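Local coordinates for aldehyde dehydrogenase family protein (Pseudomonas syringae pv. tomato, PDB 5IUV) that oxidises indole-3-acetaldehyde with NAD+ as coenzyme, probably yielding the auxin indole-3-acetic acid, as a member of the aldehyde dehydrogenase family, at residues G73-S76 / R77-P80; S313-D316 / R317-M321; A415-A418 / I419-N423. All coordinates share one frame; numbering follows the deposited sequence.

Interaction 1. Residues G73-S76 / R77-P80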
loop_
_atom_site.group_PDB
_atom_site.type_symbol
_atom_site.label_atom_id
_atom_site.label_comp_id
_atom_site.label_asym_id
_atom_site.label_seq_id
_atom_site.Cartn_x
_atom_site.Cartn_y
_atom_site.Cartn_z
ATOM N N GLY A 73 21.388 5.275 19.729
ATOM C CA GLY A 73 20.930 4.245 18.812
ATOM C C GLY A 73 20.652 2.900 19.464
ATOM O O GLY A 73 20.351 1.928 18.768
ATOM N N ALA A 74 20.753 2.839 20.791
ATOM C CA ALA A 74 20.545 1.590 21.526
ATOM C C ALA A 74 19.184 0.974 21.213
ATOM O O ALA A 74 19.045 -0.249 21.116
ATOM C CB ALA A 74 20.685 1.829 23.033
ATOM N N TRP A 75 18.188 1.836 21.040
ATOM C CA TRP A 75 16.840 1.421 20.677
ATOM C C TRP A 75 16.479 1.928 19.275
ATOM O O TRP A 75 15.903 1.198 18.469
ATOM C CB TRP A 75 15.839 1.926 21.724
ATOM C CG TRP A 75 14.390 1.598 21.447
ATOM C CD1 TRP A 75 13.405 2.477 21.084
ATOM C CD2 TRP A 75 13.763 0.311 21.540
ATOM N NE1 TRP A 75 12.208 1.817 20.939
ATOM C CE2 TRP A 75 12.400 0.485 21.209
ATOM C CE3 TRP A 75 14.220 -0.972 21.866
ATOM C CZ2 TRP A 75 11.493 -0.574 21.195
ATOM C CZ3 TRP A 75 13.313 -2.025 21.852
ATOM C CH2 TRP A 75 11.967 -1.819 21.518
ATOM N N SER A 76 16.837 3.171 18.976
ATOM C CA SER A 76 16.435 3.789 17.715
ATOM C C SER A 76 17.086 3.150 16.479
ATOM O O SER A 76 16.577 3.298 15.372
ATOM C CB SER A 76 16.753 5.281 17.731
ATOM O OG SER A 76 18.147 5.492 17.750
ATOM N N ARG A 77 18.210 2.465 16.664
ATOM C CA ARG A 77 18.875 1.783 15.551
ATOM C C ARG A 77 18.947 0.274 15.768
ATOM O O ARG A 77 19.652 -0.437 15.046
ATOM C CB ARG A 77 20.285 2.344 15.334
ATOM C CG ARG A 77 20.305 3.705 14.664
ATOM C CD ARG A 77 21.725 4.223 14.490
ATOM N NE ARG A 77 21.878 5.522 15.135
ATOM C CZ ARG A 77 22.779 5.799 16.073
ATOM N NH1 ARG A 77 23.643 4.875 16.470
ATOM N NH2 ARG A 77 22.822 7.012 16.601
ATOM N N LEU A 78 18.217 -0.207 16.769
ATOM C CA LEU A 78 18.083 -1.636 17.007
ATOM C C LEU A 78 17.293 -2.280 15.863
ATOM O O LEU A 78 16.328 -1.685 15.365
ATOM C CB LEU A 78 17.389 -1.890 18.349
ATOM C CG LEU A 78 17.364 -3.336 18.846
ATOM C CD1 LEU A 78 18.786 -3.805 19.188
ATOM C CD2 LEU A 78 16.430 -3.490 20.044
ATOM N N ALA A 79 17.699 -3.484 15.453
ATOM C CA ALA A 79 17.034 -4.192 14.359
ATOM C C ALA A 79 15.533 -4.283 14.599
ATOM O O ALA A 79 15.100 -4.518 15.721
ATOM C CB ALA A 79 17.632 -5.593 14.175
ATOM N N PRO A 80 14.735 -4.069 13.542
ATOM C CA PRO A 80 13.271 -4.123 13.630
ATOM C C PRO A 80 12.774 -5.407 14.297
ATOM O O PRO A 80 11.912 -5.356 15.173
ATOM C CB PRO A 80 12.828 -4.063 12.160
ATOM C CG PRO A 80 13.922 -3.326 11.471
ATOM C CD PRO A 80 15.198 -3.721 12.186
#
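W75 and L78 meet because both side chains swing CG away from their own backbone nitrogens (chi1 178° and -171°), which sends the indole and the leucine tip to the same side of a type I beta turn running from W75 to L78. The turn lies in the surface connection between helices 56-72 and 80-96. It is closed by L78 N donating to W75 O at 3.2 Å, from well above the carbonyl plane. G73 is the first residue past helix 56-72, and its positive phi suits glycine; its carbonyl O accepts from R77 N at 3.0 Å, joining the helix end to the turn.

On the apolar side, methyl CD2 of L78 sits 3.8 Å from CE3 of W75, approaching the six-membered ring obliquely. The large indole suits this position because it is buried, wedged against M87 and T86 of helix 80-96 and against I212 and P213, while its NE1 donates to L182 O. The S76 hydroxyl is turned back to bond F70 O in the last turn of the first helix. A79 takes the N-cap position of the next helix, where it packs on P146 of a second subunit. R77 doubles back along the chain through a bend at chi3 (-123°), and its guanidinium lies flat on the glycine, with G73 CA 3.6 Å above the plane over its centre.

Interaction 2. Residues S313-D316 / R317-M321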
loop_
_atom_site.group_PDB
_atom_site.type_symbol
_atom_site.label_atom_id
_atom_site.label_comp_id
_atom_site.label_asym_id
_atom_site.label_seq_id
_atom_site.Cartn_x
_atom_site.Cartn_y
_atom_site.Cartn_z
ATOM N N SER A 313 -41.067 6.977 15.385
ATOM C CA SER A 313 -42.067 5.915 15.322
ATOM C C SER A 313 -41.768 4.710 16.232
ATOM O O SER A 313 -42.656 3.900 16.484
ATOM C CB SER A 313 -42.230 5.435 13.876
ATOM O OG SER A 313 -40.999 4.973 13.347
ATOM N N ILE A 314 -40.532 4.579 16.716
ATOM C CA ILE A 314 -40.214 3.496 17.651
ATOM C C ILE A 314 -39.853 4.009 19.045
ATOM O O ILE A 314 -39.550 3.224 19.946
ATOM C CB ILE A 314 -39.045 2.612 17.149
ATOM C CG1 ILE A 314 -37.794 3.456 16.902
ATOM C CG2 ILE A 314 -39.452 1.842 15.900
ATOM C CD1 ILE A 314 -36.495 2.687 17.060
ATOM N N LYS A 315 -39.886 5.325 19.215
ATOM C CA LYS A 315 -39.451 5.956 20.457
ATOM C C LYS A 315 -40.218 5.451 21.685
ATOM O O LYS A 315 -39.614 5.132 22.712
ATOM C CB LYS A 315 -39.584 7.472 20.328
ATOM C CG LYS A 315 -39.749 8.213 21.636
ATOM C CD LYS A 315 -38.438 8.366 22.364
ATOM C CE LYS A 315 -38.491 9.571 23.284
ATOM N NZ LYS A 315 -39.610 9.490 24.265
ATOM N N ASP A 316 -41.541 5.363 21.575
ATOM C CA ASP A 316 -42.366 4.953 22.708
ATOM C C ASP A 316 -42.119 3.506 23.124
ATOM O O ASP A 316 -42.269 3.153 24.293
ATOM C CB ASP A 316 -43.852 5.157 22.391
ATOM C CG ASP A 316 -44.257 6.618 22.407
ATOM O OD1 ASP A 316 -43.548 7.425 23.043
ATOM O OD2 ASP A 316 -45.290 6.958 21.790
ATOM N N ARG A 317 -41.748 2.669 22.165
ATOM C CA ARG A 317 -41.425 1.281 22.461
ATOM C C ARG A 317 -39.971 1.138 22.917
ATOM O O ARG A 317 -39.667 0.335 23.795
ATOM C CB ARG A 317 -41.682 0.394 21.234
ATOM C CG ARG A 317 -41.340 -1.071 21.457
ATOM C CD ARG A 317 -41.137 -1.824 20.146
ATOM N NE ARG A 317 -40.480 -3.110 20.377
ATOM C CZ ARG A 317 -40.043 -3.913 19.412
ATOM N NH1 ARG A 317 -40.190 -3.569 18.140
ATOM N NH2 ARG A 317 -39.452 -5.060 19.723
ATOM N N PHE A 318 -39.081 1.935 22.326
ATOM C CA PHE A 318 -37.636 1.772 22.518
ATOM C C PHE A 318 -37.124 2.349 23.836
ATOM O O PHE A 318 -36.285 1.736 24.494
ATOM C CB PHE A 318 -36.874 2.407 21.345
ATOM C CG PHE A 318 -35.388 2.124 21.340
ATOM C CD1 PHE A 318 -34.913 0.822 21.235
ATOM C CD2 PHE A 318 -34.471 3.162 21.399
ATOM C CE1 PHE A 318 -33.548 0.558 21.214
ATOM C CE2 PHE A 318 -33.100 2.909 21.377
ATOM C CZ PHE A 318 -32.638 1.606 21.289
ATOM N N LEU A 319 -37.607 3.526 24.215
ATOM C CA LEU A 319 -37.103 4.169 25.428
ATOM C C LEU A 319 -37.306 3.315 26.695
ATOM O O LEU A 319 -36.395 3.235 27.518
ATOM C CB LEU A 319 -37.732 5.553 25.613
ATOM C CG LEU A 319 -37.278 6.301 26.874
ATOM C CD1 LEU A 319 -35.757 6.438 26.916
ATOM C CD2 LEU A 319 -37.956 7.665 26.969
ATOM N N PRO A 320 -38.475 2.657 26.852
ATOM C CA PRO A 320 -38.580 1.770 28.018
ATOM C C PRO A 320 -37.591 0.607 27.983
ATOM O O PRO A 320 -37.141 0.160 29.039
ATOM C CB PRO A 320 -40.020 1.251 27.939
ATOM C CG PRO A 320 -40.756 2.307 27.213
ATOM C CD PRO A 320 -39.786 2.848 26.203
ATOM N N MET A 321 -37.255 0.126 26.788
ATOM C CA MET A 321 -36.254 -0.927 26.657
ATOM C C MET A 321 -34.885 -0.430 27.117
ATOM O O MET A 321 -34.120 -1.175 27.731
ATOM C CB MET A 321 -36.181 -1.426 25.210
ATOM C CG MET A 321 -37.506 -1.947 24.669
ATOM S SD MET A 321 -37.435 -2.361 22.912
ATOM C CE MET A 321 -36.209 -3.665 22.936
HETATM O O HOH W 1 -43.140 2.982 19.366
#
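This is a local contact within the first turns of helix 312-326, which follows strand 307-311, an inner strand of the sheet that also includes strand 273-276. I314 and F318, one turn apart, are joined by a short backbone bond from F318 N to I314 O of 2.7 Å, the donor lying nearly on the line of the C=O bond. The same oxygen also receives a weak bond from R317 N. That amide has a further weak partner in a water, which in turn donates to S313 O at 3.1 Å, so solvent bridges the helix where its regular bonding lapses. The next bond, L319 N to K315 O, is almost straight at 171°.

P320 has no amide hydrogen to give to D316 O; its ring carbon CD rests 3.1 Å from that oxygen instead, and the regular bonding breaks a second time. Proline is accommodated here on an exposed face of the helix. On the inner face, I314 CD1 approaches F318 CB at 4.3 Å, and the phenyl ring, carried away from the backbone nitrogen (chi1 -172°), is buried against V276, L308 and V310 of the sheet and A287 of helix 283-295. K315 runs alongside L319; bent at chi2 (78°) and chi4, it carries NZ past L319 CD2 (3.7 Å) to a salt bridge with D389. Thus I314 and F318 face the strands, K315 lies at the edge of that face, and D316, R317 and P320 are exposed. A helix following strand 307-311 and packing back on it and parallel strand 273-276 fits the alpha/beta domains of aldehyde dehydrogenases.

Interaction 3. Residues A415-A418 / I419-N423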
loop_
_atom_site.group_PDB
_atom_site.type_symbol
_atom_site.label_atom_id
_atom_site.label_comp_id
_atom_site.label_asym_id
_atom_site.label_seq_id
_atom_site.Cartn_x
_atom_site.Cartn_y
_atom_site.Cartn_z
ATOM N N ALA A 415 -34.087 10.360 7.808
ATOM C CA ALA A 415 -32.649 10.112 7.853
ATOM C C ALA A 415 -31.876 11.426 7.759
ATOM O O ALA A 415 -30.884 11.637 8.461
ATOM C CB ALA A 415 -32.236 9.167 6.734
ATOM N N GLU A 416 -32.354 12.315 6.897
ATOM C CA GLU A 416 -31.705 13.597 6.667
ATOM C C GLU A 416 -31.635 14.426 7.953
ATOM O O GLU A 416 -30.619 15.060 8.235
ATOM C CB GLU A 416 -32.441 14.371 5.568
ATOM C CG GLU A 416 -32.346 13.739 4.172
ATOM C CD GLU A 416 -33.071 12.393 4.050
ATOM O OE1 GLU A 416 -34.082 12.180 4.756
ATOM O OE2 GLU A 416 -32.619 11.542 3.252
ATOM N N GLU A 417 -32.708 14.406 8.738
ATOM C CA GLU A 417 -32.722 15.133 10.005
ATOM C C GLU A 417 -31.783 14.471 11.017
ATOM O O GLU A 417 -31.103 15.151 11.781
ATOM C CB GLU A 417 -34.144 15.216 10.576
ATOM C CG GLU A 417 -34.249 16.125 11.797
ATOM C CD GLU A 417 -35.584 16.023 12.520
ATOM O OE1 GLU A 417 -36.429 15.189 12.122
ATOM O OE2 GLU A 417 -35.780 16.778 13.497
ATOM N N ALA A 418 -31.748 13.143 11.011
ATOM C CA ALA A 418 -30.867 12.395 11.900
ATOM C C ALA A 418 -29.415 12.804 11.674
ATOM O O ALA A 418 -28.673 13.047 12.620
ATOM C CB ALA A 418 -31.041 10.899 11.689
ATOM N N ILE A 419 -29.030 12.899 10.407
ATOM C CA ILE A 419 -27.680 13.299 10.034
ATOM C C ILE A 419 -27.393 14.748 10.439
ATOM O O ILE A 419 -26.326 15.048 10.973
ATOM C CB ILE A 419 -27.460 13.104 8.516
ATOM C CG1 ILE A 419 -27.467 11.604 8.185
ATOM C CG2 ILE A 419 -26.146 13.743 8.062
ATOM C CD1 ILE A 419 -27.698 11.277 6.707
ATOM N N GLN A 420 -28.350 15.640 10.199
ATOM C CA GLN A 420 -28.183 17.047 10.561
ATOM C C GLN A 420 -27.962 17.202 12.064
ATOM O O GLN A 420 -27.054 17.914 12.494
ATOM C CB GLN A 420 -29.401 17.867 10.120
ATOM C CG GLN A 420 -29.174 19.384 10.077
ATOM C CD GLN A 420 -29.207 20.050 11.453
ATOM O OE1 GLN A 420 -29.944 19.626 12.348
ATOM N NE2 GLN A 420 -28.407 21.099 11.623
ATOM N N ILE A 421 -28.794 16.537 12.859
ATOM C CA ILE A 421 -28.667 16.613 14.308
ATOM C C ILE A 421 -27.345 16.008 14.760
ATOM O O ILE A 421 -26.640 16.581 15.586
ATOM C CB ILE A 421 -29.826 15.892 15.018
ATOM C CG1 ILE A 421 -31.130 16.652 14.790
ATOM C CG2 ILE A 421 -29.548 15.777 16.518
ATOM C CD1 ILE A 421 -32.358 15.861 15.148
ATOM N N ALA A 422 -27.010 14.853 14.195
ATOM C CA ALA A 422 -25.807 14.133 14.569
ATOM C C ALA A 422 -24.548 14.952 14.282
ATOM O O ALA A 422 -23.593 14.925 15.060
ATOM C CB ALA A 422 -25.751 12.792 13.840
ATOM N N ASN A 423 -24.557 15.690 13.174
ATOM C CA ASN A 423 -23.400 16.493 12.779
ATOM C C ASN A 423 -23.395 17.882 13.417
ATOM O O ASN A 423 -22.439 18.641 13.260
ATOM C CB ASN A 423 -23.335 16.627 11.251
ATOM C CG ASN A 423 -22.779 15.382 10.580
ATOM O OD1 ASN A 423 -22.049 14.608 11.199
ATOM N ND2 ASN A 423 -23.120 15.188 9.305
#
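E417 and I421 lie side by side one turn apart, with I421 CD1 3.9 Å from E417 CG, so the glutamate's aliphatic stem meets the isoleucine's end methyl. Their backbones are tied by I421 N to E417 O at 2.9 Å and 170°, and two residues earlier I419 N to A415 O repeats the bond at 3.0 Å. I419 turns CG1 beside its backbone nitrogen (chi1 -68°), which lays that branch over A415 O at 3.4 Å. A418 and A422 are linked by a bond of 2.9 Å from A422 N to A418 O; as small buried residues, they let the helix backbone come close to the strands beneath.

Farther out, E417 OE1 accepts from D413 N just before the helix, which fixes the carboxylate while the side chain also touches F412. A418 and A422 touch I275, and I421 rests on L309 and L410. At the far end, R307 donates to the carbonyls of I421 and A422, and the side-chain amide of N423 gives ND2 to A447 O and accepts from R449 N through OD1. This is the helix of a beta-alpha-beta crossover, joining strands 406-412 and 430-434, which run parallel in one sheet.

All three contacts are local, yet they differ in setting. Interaction 1 is a surface connection between two helices, on the opposite side of the chain's centre from the others, and its nearest atoms are about 38 Å from those of interaction 3. Interactions 2 and 3, both partly buried, lie in helices that pack on the same sheet from opposite faces; their centres are 19 Å apart and they do not touch. Chemistry follows place: a turn, a glycine and a guanidinium lying over its CA mark the loop, a proline and a water mark the irregular helix, and small alanines with unbroken backbone bonds characterise helix 415-423. Only interaction 1 meets another subunit.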